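Local coordinates for interpain A (Prevotella intermedia, PDB 3BB7), which is probably a secreted cysteine peptidase of the C10 family, captured here as a zymogen fragment comprising part of its prodomain and the protease domain, at residues N73-V86 and D234-T246. The protein carries 1 engineered substitution. Numbering follows the deposited sequence. Where two conformers were deposited one is given.
Sequences NVIKPDPSKYAAEV and DEQWMDIVFSELT. Unlike the reference sequence in segment 73-86: Asn-73 (reference Ser).
The ring of Phe-242 carries Pro-77 on one face, with CB of the proline 3.8 Å from the ring centroid and only 5° off its normal. Met-238 O lies over the opposite face, displaced toward the rim, and Ile-75 O comes up to the edge near the ring plane. Tyr-82 is sandwiched as well: Phe-242 CB rides over the centre of one face and Lys-81 CB over the other, while Asp-78 N and a water sit at its edge. The two rings themselves meet obliquely, planes 55° apart. With CG beside its backbone N (chi1 -44°), Tyr-82 lies along the helix; its modelled OH comes implausibly close to the Asp-239 carboxylate, so its exact place is doubtful, and the firmer polar contact there is the salt bridge from Lys-81 NZ to Asp-239 OD1 at 3.3 Å. In this way the irregular segment 73-86, which follows helix 49-68, is laid along helix 234-246 of the C10 peptidase domain, and Tyr-274 of strand 267-274 packs against Pro-77, Tyr-82 and Phe-242. Within the segment an Asx turn, Ser-80 N to Asp-78 OD2, precedes Tyr-82. At the C-terminal end of the helix Ala-83 N donates to Thr-246 OG1 (3.0 Å), a hydroxyl that in turn donates to Phe-242 O. Farther back, Ile-75 splits its branches: CG2 rests 3.9 Å from Met-238 CB, and CD1 reaches the first helical turn, 3.7 Å from Asp-234 CB. There the modelled Asn-73 ND2 lies doubtfully close, 2.5 Å, to Asp-234 OD2, while Asp-234 OD1 is salt-bridged to Arg-229.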
ATOM      1  N   ASN A  73      15.035  12.305  11.566  1.00 19.24           N
ATOM      2  CA  ASN A  73      14.009  12.752  12.500  1.00 20.49           C
ATOM      3  C   ASN A  73      13.139  11.608  13.010  1.00 18.02           C
ATOM      4  O   ASN A  73      13.006  10.566  12.354  1.00 17.00           O
ATOM      5  CB  ASN A  73      13.176  13.878  11.912  1.00 22.25           C
ATOM      6  CG  ASN A  73      12.339  13.444  10.747  1.00 26.71           C
ATOM      7  OD1 ASN A  73      11.719  12.371  10.752  1.00 34.29           O
ATOM      8  ND2 ASN A  73      12.284  14.288   9.734  1.00 30.21           N
ATOM      9  N   VAL A  74      12.589  11.820  14.202  1.00 15.82           N
ATOM     10  CA  VAL A  74      11.680  10.875  14.847  1.00 14.37           C
ATOM     11  C   VAL A  74      10.475  11.707  15.271  1.00 13.10           C
ATOM     12  O   VAL A  74      10.600  12.650  16.068  1.00 13.64           O
ATOM     13  CB  VAL A  74      12.328  10.234  16.083  1.00 14.55           C
ATOM     14  CG1 VAL A  74      11.337   9.330  16.769  1.00 14.37           C
ATOM     15  CG2 VAL A  74      13.550   9.438  15.663  1.00 14.50           C
ATOM     16  N   ILE A  75       9.333  11.409  14.677  1.00 11.30           N
ATOM     17  CA  ILE A  75       8.120  12.194  14.916  1.00 12.90           C
ATOM     18  C   ILE A  75       7.100  11.252  15.521  1.00 13.90           C
ATOM     19  O   ILE A  75       6.779  10.196  14.919  1.00 16.08           O
ATOM     20  CB  ILE A  75       7.597  12.789  13.596  1.00 12.91           C
ATOM     21  CG1 ILE A  75       8.624  13.742  12.986  1.00 13.55           C
ATOM     22  CG2 ILE A  75       6.275  13.512  13.817  1.00 13.39           C
ATOM     23  CD1 ILE A  75       8.277  14.158  11.566  1.00 15.44           C
ATOM     24  N   LYS A  76       6.578  11.630  16.685  1.00 13.33           N
ATOM     25  CA  LYS A  76       5.613  10.822  17.438  1.00 13.22           C
ATOM     26  C   LYS A  76       4.296  11.584  17.496  1.00 14.21           C
ATOM     27  O   LYS A  76       4.302  12.831  17.541  1.00 15.38           O
ATOM     28  CB  LYS A  76       6.142  10.553  18.849  1.00 13.40           C
ATOM     29  CG  LYS A  76       7.409   9.713  18.863  1.00 12.55           C
ATOM     30  CD  LYS A  76       7.708   9.222  20.237  1.00 12.54           C
ATOM     31  CE  LYS A  76       9.025   8.503  20.298  1.00 13.53           C
ATOM     32  NZ  LYS A  76       9.303   7.883  21.630  1.00 15.45           N
ATOM     33  N   PRO A  77       3.164  10.857  17.493  1.00 13.86           N
ATOM     34  CA  PRO A  77       1.857  11.523  17.527  1.00 14.10           C
ATOM     35  C   PRO A  77       1.637  12.218  18.873  1.00 15.06           C
ATOM     36  O   PRO A  77       1.820  11.591  19.933  1.00 16.45           O
ATOM     37  CB  PRO A  77       0.872  10.360  17.358  1.00 13.49           C
ATOM     38  CG  PRO A  77       1.623   9.137  17.840  1.00 13.24           C
ATOM     39  CD  PRO A  77       3.035   9.389  17.434  1.00 13.42           C
ATOM     40  N   ASP A  78       1.224  13.486  18.837  1.00 15.25           N
ATOM     41  CA  ASP A  78       0.952  14.251  20.060  1.00 15.99           C
ATOM     42  C   ASP A  78      -0.406  13.828  20.597  1.00 16.08           C
ATOM     43  O   ASP A  78      -1.402  14.086  19.950  1.00 14.90           O
ATOM     44  CB  ASP A  78       0.933  15.732  19.686  1.00 15.86           C
ATOM     45  CG  ASP A  78       0.734  16.653  20.884  1.00 18.79           C
ATOM     46  OD1 ASP A  78       1.002  17.859  20.725  1.00 22.92           O
ATOM     47  OD2 ASP A  78       0.330  16.199  21.969  1.00 20.01           O
ATOM     48  N   PRO A  79      -0.458  13.173  21.774  1.00 17.31           N
ATOM     49  CA  PRO A  79      -1.751  12.692  22.255  1.00 17.94           C
ATOM     50  C   PRO A  79      -2.714  13.796  22.683  1.00 18.67           C
ATOM     51  O   PRO A  79      -3.868  13.498  22.999  1.00 18.93           O
ATOM     52  CB  PRO A  79      -1.375  11.773  23.431  1.00 18.92           C
ATOM     53  CG  PRO A  79      -0.081  12.264  23.886  1.00 18.84           C
ATOM     54  CD  PRO A  79       0.636  12.817  22.704  1.00 17.68           C
ATOM     55  N   SER A  80      -2.253  15.046  22.704  1.00 18.51           N
ATOM     56  CA  SER A  80      -3.150  16.179  22.946  1.00 18.70           C
ATOM     57  C   SER A  80      -3.865  16.617  21.671  1.00 19.09           C
ATOM     58  O   SER A  80      -4.832  17.375  21.734  1.00 20.52           O
ATOM     59  CB  SER A  80      -2.389  17.366  23.572  1.00 18.85           C
ATOM     60  OG  SER A  80      -1.648  18.086  22.596  1.00 20.83           O
ATOM     61  N   LYS A  81      -3.378  16.142  20.518  1.00 18.63           N
ATOM     62  CA  LYS A  81      -3.920  16.488  19.191  1.00 19.37           C
ATOM     63  C   LYS A  81      -4.606  15.315  18.469  1.00 18.13           C
ATOM     64  O   LYS A  81      -5.495  15.539  17.622  1.00 18.75           O
ATOM     65  CB  LYS A  81      -2.795  17.013  18.273  1.00 19.21           C
ATOM     66  CG  LYS A  81      -2.194  18.399  18.612  1.00 22.01           C
ATOM     67  CD  LYS A  81      -1.336  18.959  17.415  1.00 23.41           C
ATOM     68  CE  LYS A  81       0.134  18.466  17.442  1.00 26.97           C
ATOM     69  NZ  LYS A  81       0.890  18.485  16.112  1.00 27.48           N
ATOM     70  N   TYR A  82      -4.174  14.089  18.759  1.00 16.82           N
ATOM     71  CA  TYR A  82      -4.613  12.880  18.016  1.00 15.89           C
ATOM     72  C   TYR A  82      -4.850  11.733  18.958  1.00 15.63           C
ATOM     73  O   TYR A  82      -4.451  11.808  20.128  1.00 14.79           O
ATOM     74  CB  TYR A  82      -3.493  12.409  17.086  1.00 16.94           C
ATOM     75  CG  TYR A  82      -2.815  13.495  16.310  1.00 18.12           C
ATOM     76  CD1 TYR A  82      -3.487  14.169  15.314  1.00 19.10           C
ATOM     77  CD2 TYR A  82      -1.498  13.834  16.569  1.00 19.75           C
ATOM     78  CE1 TYR A  82      -2.844  15.185  14.578  1.00 19.59           C
ATOM     79  CE2 TYR A  82      -0.854  14.809  15.860  1.00 19.75           C
ATOM     80  CZ  TYR A  82      -1.525  15.489  14.878  1.00 19.09           C
ATOM     81  OH  TYR A  82      -0.815  16.462  14.201  1.00 22.87           O
ATOM     82  N   ALA A  83      -5.421  10.638  18.447  1.00 14.33           N
ATOM     83  CA  ALA A  83      -5.414   9.409  19.212  1.00 15.32           C
ATOM     84  C   ALA A  83      -4.007   9.046  19.628  1.00 14.74           C
ATOM     85  O   ALA A  83      -3.024   9.227  18.877  1.00 14.93           O
ATOM     86  CB  ALA A  83      -6.054   8.275  18.405  1.00 14.61           C
ATOM     87  N   ALA A  84      -3.880   8.500  20.830  1.00 15.16           N
ATOM     88  CA  ALA A  84      -2.558   8.090  21.287  1.00 15.74           C
ATOM     89  C   ALA A  84      -1.911   7.067  20.346  1.00 15.72           C
ATOM     90  O   ALA A  84      -0.698   7.088  20.144  1.00 16.34           O
ATOM     91  CB  ALA A  84      -2.616   7.543  22.688  1.00 16.69           C
ATOM     92  N   GLU A  85      -2.741   6.168  19.814  1.00 14.21           N
ATOM     93  CA  GLU A  85      -2.311   5.110  18.893  1.00 14.21           C
ATOM     94  C   GLU A  85      -3.585   4.684  18.172  1.00 13.28           C
ATOM     95  O   GLU A  85      -4.693   4.907  18.679  1.00 13.64           O
ATOM     96  CB  GLU A  85      -1.698   3.943  19.668  1.00 14.83           C
ATOM     97  CG  GLU A  85      -2.620   3.422  20.771  1.00 19.19           C
ATOM     98  CD  GLU A  85      -2.002   2.375  21.651  1.00 25.11           C
ATOM     99  OE1 GLU A  85      -0.930   1.846  21.287  1.00 28.00           O
ATOM    100  OE2 GLU A  85      -2.604   2.073  22.711  1.00 27.80           O
ATOM    101  N   VAL A  86      -3.427   4.100  16.979  1.00 11.86           N
ATOM    102  CA  VAL A  86      -4.554   3.529  16.229  1.00 12.00           C
ATOM    103  C   VAL A  86      -4.123   2.139  15.779  1.00 11.48           C
ATOM    104  O   VAL A  86      -3.225   1.992  14.958  1.00 10.79           O
ATOM    105  CB  VAL A  86      -4.937   4.419  15.011  1.00 11.70           C
ATOM    106  CG1 VAL A  86      -5.997   3.727  14.150  1.00 13.13           C
ATOM    107  CG2 VAL A  86      -5.422   5.799  15.532  1.00 13.24           C
ATOM    108  N   ASP A 234       8.267  17.068   6.904  1.00 11.60           N
ATOM    109  CA  ASP A 234       8.025  15.779   7.548  1.00 12.30           C
ATOM    110  C   ASP A 234       6.962  15.918   8.629  1.00 11.47           C
ATOM    111  O   ASP A 234       6.096  15.058   8.762  1.00 11.48           O
ATOM    112  CB  ASP A 234       9.330  15.270   8.176  1.00 12.98           C
ATOM    113  CG  ASP A 234      10.392  14.986   7.149  1.00 15.80           C
ATOM    114  OD1 ASP A 234      10.014  14.641   6.003  1.00 16.56           O
ATOM    115  OD2 ASP A 234      11.598  15.082   7.492  1.00 20.13           O
ATOM    116  N   GLU A 235       7.039  16.995   9.415  1.00 11.33           N
ATOM    117  CA  GLU A 235       6.059  17.204  10.482  1.00 11.23           C
ATOM    118  C   GLU A 235       4.649  17.407   9.902  1.00 10.15           C
ATOM    119  O   GLU A 235       3.647  16.901  10.440  1.00 11.17           O
ATOM    120  CB  GLU A 235       6.478  18.378  11.378  1.00 11.86           C
ATOM    121  CG  GLU A 235       7.821  18.130  12.096  1.00 15.22           C
ATOM    122  CD  GLU A 235       9.095  18.176  11.158  1.00 22.43           C
ATOM    123  OE1 GLU A 235       9.086  18.784  10.047  1.00 23.09           O
ATOM    124  OE2 GLU A 235      10.144  17.588  11.550  1.00 26.84           O
ATOM    125  N   GLN A 236       4.544  18.164   8.809  1.00  8.97           N
ATOM    126  CA  GLN A 236       3.232  18.400   8.210  1.00  9.82           C
ATOM    127  C   GLN A 236       2.655  17.104   7.658  1.00  9.04           C
ATOM    128  O   GLN A 236       1.456  16.828   7.819  1.00  9.44           O
ATOM    129  CB  GLN A 236       3.366  19.414   7.085  1.00  9.47           C
ATOM    130  CG  GLN A 236       3.637  20.812   7.599  1.00  8.40           C
ATOM    131  CD  GLN A 236       4.143  21.762   6.524  1.00  9.51           C
ATOM    132  OE1 GLN A 236       4.417  21.366   5.384  1.00 11.08           O
ATOM    133  NE2 GLN A 236       4.324  23.020   6.902  1.00  8.56           N
ATOM    134  N   TRP A 237       3.494  16.318   6.974  1.00  8.65           N
ATOM    135  CA  TRP A 237       3.050  15.053   6.395  1.00  8.97           C
ATOM    136  C   TRP A 237       2.606  14.056   7.492  1.00  8.78           C
ATOM    137  O   TRP A 237       1.530  13.448   7.382  1.00  8.59           O
ATOM    138  CB  TRP A 237       4.220  14.465   5.606  1.00  9.58           C
ATOM    139  CG  TRP A 237       3.907  13.281   4.773  1.00  9.28           C
ATOM    140  CD1 TRP A 237       4.301  11.987   5.008  1.00  9.69           C
ATOM    141  CD2 TRP A 237       3.154  13.258   3.554  1.00 10.22           C
ATOM    142  NE1 TRP A 237       3.859  11.163   4.002  1.00 10.76           N
ATOM    143  CE2 TRP A 237       3.165  11.920   3.084  1.00  9.57           C
ATOM    144  CE3 TRP A 237       2.516  14.242   2.791  1.00 11.55           C
ATOM    145  CZ2 TRP A 237       2.538  11.538   1.891  1.00 11.56           C
ATOM    146  CZ3 TRP A 237       1.897  13.861   1.608  1.00 10.16           C
ATOM    147  CH2 TRP A 237       1.913  12.520   1.175  1.00 10.90           C
ATOM    148  N   MET A 238       3.385  13.932   8.572  1.00  8.37           N
ATOM    149  CA  MET A 238       3.010  12.977   9.595  1.00  9.70           C
ATOM    150  C   MET A 238       1.757  13.455  10.307  1.00  8.98           C
ATOM    151  O   MET A 238       0.932  12.647  10.682  1.00 10.40           O
ATOM    152  CB  MET A 238       4.138  12.749  10.594  1.00  9.87           C
ATOM    153  CG  MET A 238       5.330  12.026  10.012  1.00 11.40           C
ATOM    154  SD  MET A 238       4.951  10.562   9.043  1.00 14.15           S
ATOM    155  CE  MET A 238       4.084   9.495  10.204  1.00 15.78           C
ATOM    156  N   ASP A 239       1.547  14.761  10.439  1.00  9.79           N
ATOM    157  CA  ASP A 239       0.279  15.218  11.046  1.00 11.66           C
ATOM    158  C   ASP A 239      -0.953  14.832  10.202  1.00  9.85           C
ATOM    159  O   ASP A 239      -2.013  14.520  10.768  1.00  9.31           O
ATOM    160  CB  ASP A 239       0.338  16.721  11.323  1.00 13.92           C
ATOM    161  CG  ASP A 239       1.112  17.043  12.615  1.00 20.09           C
ATOM    162  OD1 ASP A 239       1.370  18.243  12.862  1.00 25.88           O
ATOM    163  OD2 ASP A 239       1.474  16.101  13.390  1.00 24.71           O
ATOM    164  N   ILE A 240      -0.812  14.828   8.880  1.00  9.86           N
ATOM    165  CA  ILE A 240      -1.901  14.351   8.033  1.00 10.17           C
ATOM    166  C   ILE A 240      -2.154  12.874   8.321  1.00 10.06           C
ATOM    167  O   ILE A 240      -3.304  12.452   8.491  1.00 10.79           O
ATOM    168  CB  ILE A 240      -1.599  14.562   6.526  1.00  9.48           C
ATOM    169  CG1 ILE A 240      -1.564  16.062   6.228  1.00 11.10           C
ATOM    170  CG2 ILE A 240      -2.641  13.856   5.677  1.00 10.26           C
ATOM    171  CD1 ILE A 240      -1.023  16.384   4.855  1.00 13.85           C
ATOM    172  N   VAL A 241      -1.091  12.069   8.343  1.00  8.90           N
ATOM    173  CA  VAL A 241      -1.240  10.647   8.657  1.00 10.47           C
ATOM    174  C   VAL A 241      -1.928  10.433  10.015  1.00  9.60           C
ATOM    175  O   VAL A 241      -2.936   9.687  10.106  1.00 10.36           O
ATOM    176  CB  VAL A 241       0.106   9.915   8.615  1.00 10.28           C
ATOM    177  CG1 VAL A 241      -0.067   8.446   9.068  1.00 10.92           C
ATOM    178  CG2 VAL A 241       0.695   9.975   7.169  1.00 12.42           C
ATOM    179  N   PHE A 242      -1.436  11.086  11.065  1.00  9.61           N
ATOM    180  CA  PHE A 242      -2.056  10.891  12.393  1.00 10.90           C
ATOM    181  C   PHE A 242      -3.498  11.350  12.454  1.00 11.18           C
ATOM    182  O   PHE A 242      -4.342  10.688  13.060  1.00 11.47           O
ATOM    183  CB  PHE A 242      -1.254  11.562  13.499  1.00 10.75           C
ATOM    184  CG  PHE A 242       0.186  11.124  13.583  1.00 11.28           C
ATOM    185  CD1 PHE A 242       0.562   9.782  13.398  1.00 10.28           C
ATOM    186  CD2 PHE A 242       1.165  12.077  13.874  1.00 10.95           C
ATOM    187  CE1 PHE A 242       1.920   9.404  13.504  1.00 12.53           C
ATOM    188  CE2 PHE A 242       2.512  11.725  13.990  1.00 13.33           C
ATOM    189  CZ  PHE A 242       2.898  10.386  13.811  1.00 12.04           C
ATOM    190  N   SER A 243      -3.786  12.494  11.841  1.00 10.47           N
ATOM    191  CA  SER A 243      -5.139  13.021  11.845  1.00 11.75           C
ATOM    192  C   SER A 243      -6.109  12.091  11.095  1.00 11.24           C
ATOM    193  O   SER A 243      -7.253  11.828  11.572  1.00 12.48           O
ATOM    194  CB  SER A 243      -5.181  14.471  11.365  0.50 12.41           C
ATOM    195  OG  SER A 243      -4.843  14.577  10.004  0.50 14.12           O
ATOM    196  N   GLU A 244      -5.680  11.577   9.941  1.00 10.55           N
ATOM    197  CA  GLU A 244      -6.577  10.739   9.171  1.00 11.24           C
ATOM    198  C   GLU A 244      -6.819   9.415   9.901  1.00 11.08           C
ATOM    199  O   GLU A 244      -7.934   8.928   9.972  1.00 11.25           O
ATOM    200  CB  GLU A 244      -6.013  10.481   7.783  1.00 11.45           C
ATOM    201  CG  GLU A 244      -6.088  11.679   6.892  1.00 13.29           C
ATOM    202  CD  GLU A 244      -7.467  11.987   6.401  1.00 19.86           C
ATOM    203  OE1 GLU A 244      -8.398  11.157   6.539  1.00 18.14           O
ATOM    204  OE2 GLU A 244      -7.615  13.088   5.837  1.00 25.61           O
ATOM    205  N   LEU A 245      -5.768   8.827  10.455  1.00 10.13           N
ATOM    206  CA  LEU A 245      -5.966   7.543  11.147  1.00 11.45           C
ATOM    207  C   LEU A 245      -6.756   7.690  12.441  1.00 11.11           C
ATOM    208  O   LEU A 245      -7.539   6.792  12.795  1.00 11.60           O
ATOM    209  CB  LEU A 245      -4.624   6.796  11.339  1.00 10.84           C
ATOM    210  CG  LEU A 245      -4.189   5.928  10.113  1.00 12.14           C
ATOM    211  CD1 LEU A 245      -5.164   4.757   9.835  1.00 15.46           C
ATOM    212  CD2 LEU A 245      -4.017   6.739   8.863  1.00 13.78           C
ATOM    213  N   THR A 246      -6.556   8.808  13.152  1.00 11.47           N
ATOM    214  CA  THR A 246      -7.365   9.107  14.334  1.00 12.05           C
ATOM    215  C   THR A 246      -8.859   9.084  13.993  1.00 12.46           C
ATOM    216  O   THR A 246      -9.706   8.723  14.823  1.00 13.89           O
ATOM    217  CB  THR A 246      -6.999  10.499  14.862  1.00 12.09           C
ATOM    218  OG1 THR A 246      -5.717  10.430  15.494  1.00 13.25           O
ATOM    219  CG2 THR A 246      -8.036  11.020  15.877  1.00 13.22           C
TER
HETATM  220  O   HOH W   1       2.152  14.986  16.501  1.00 23.86           O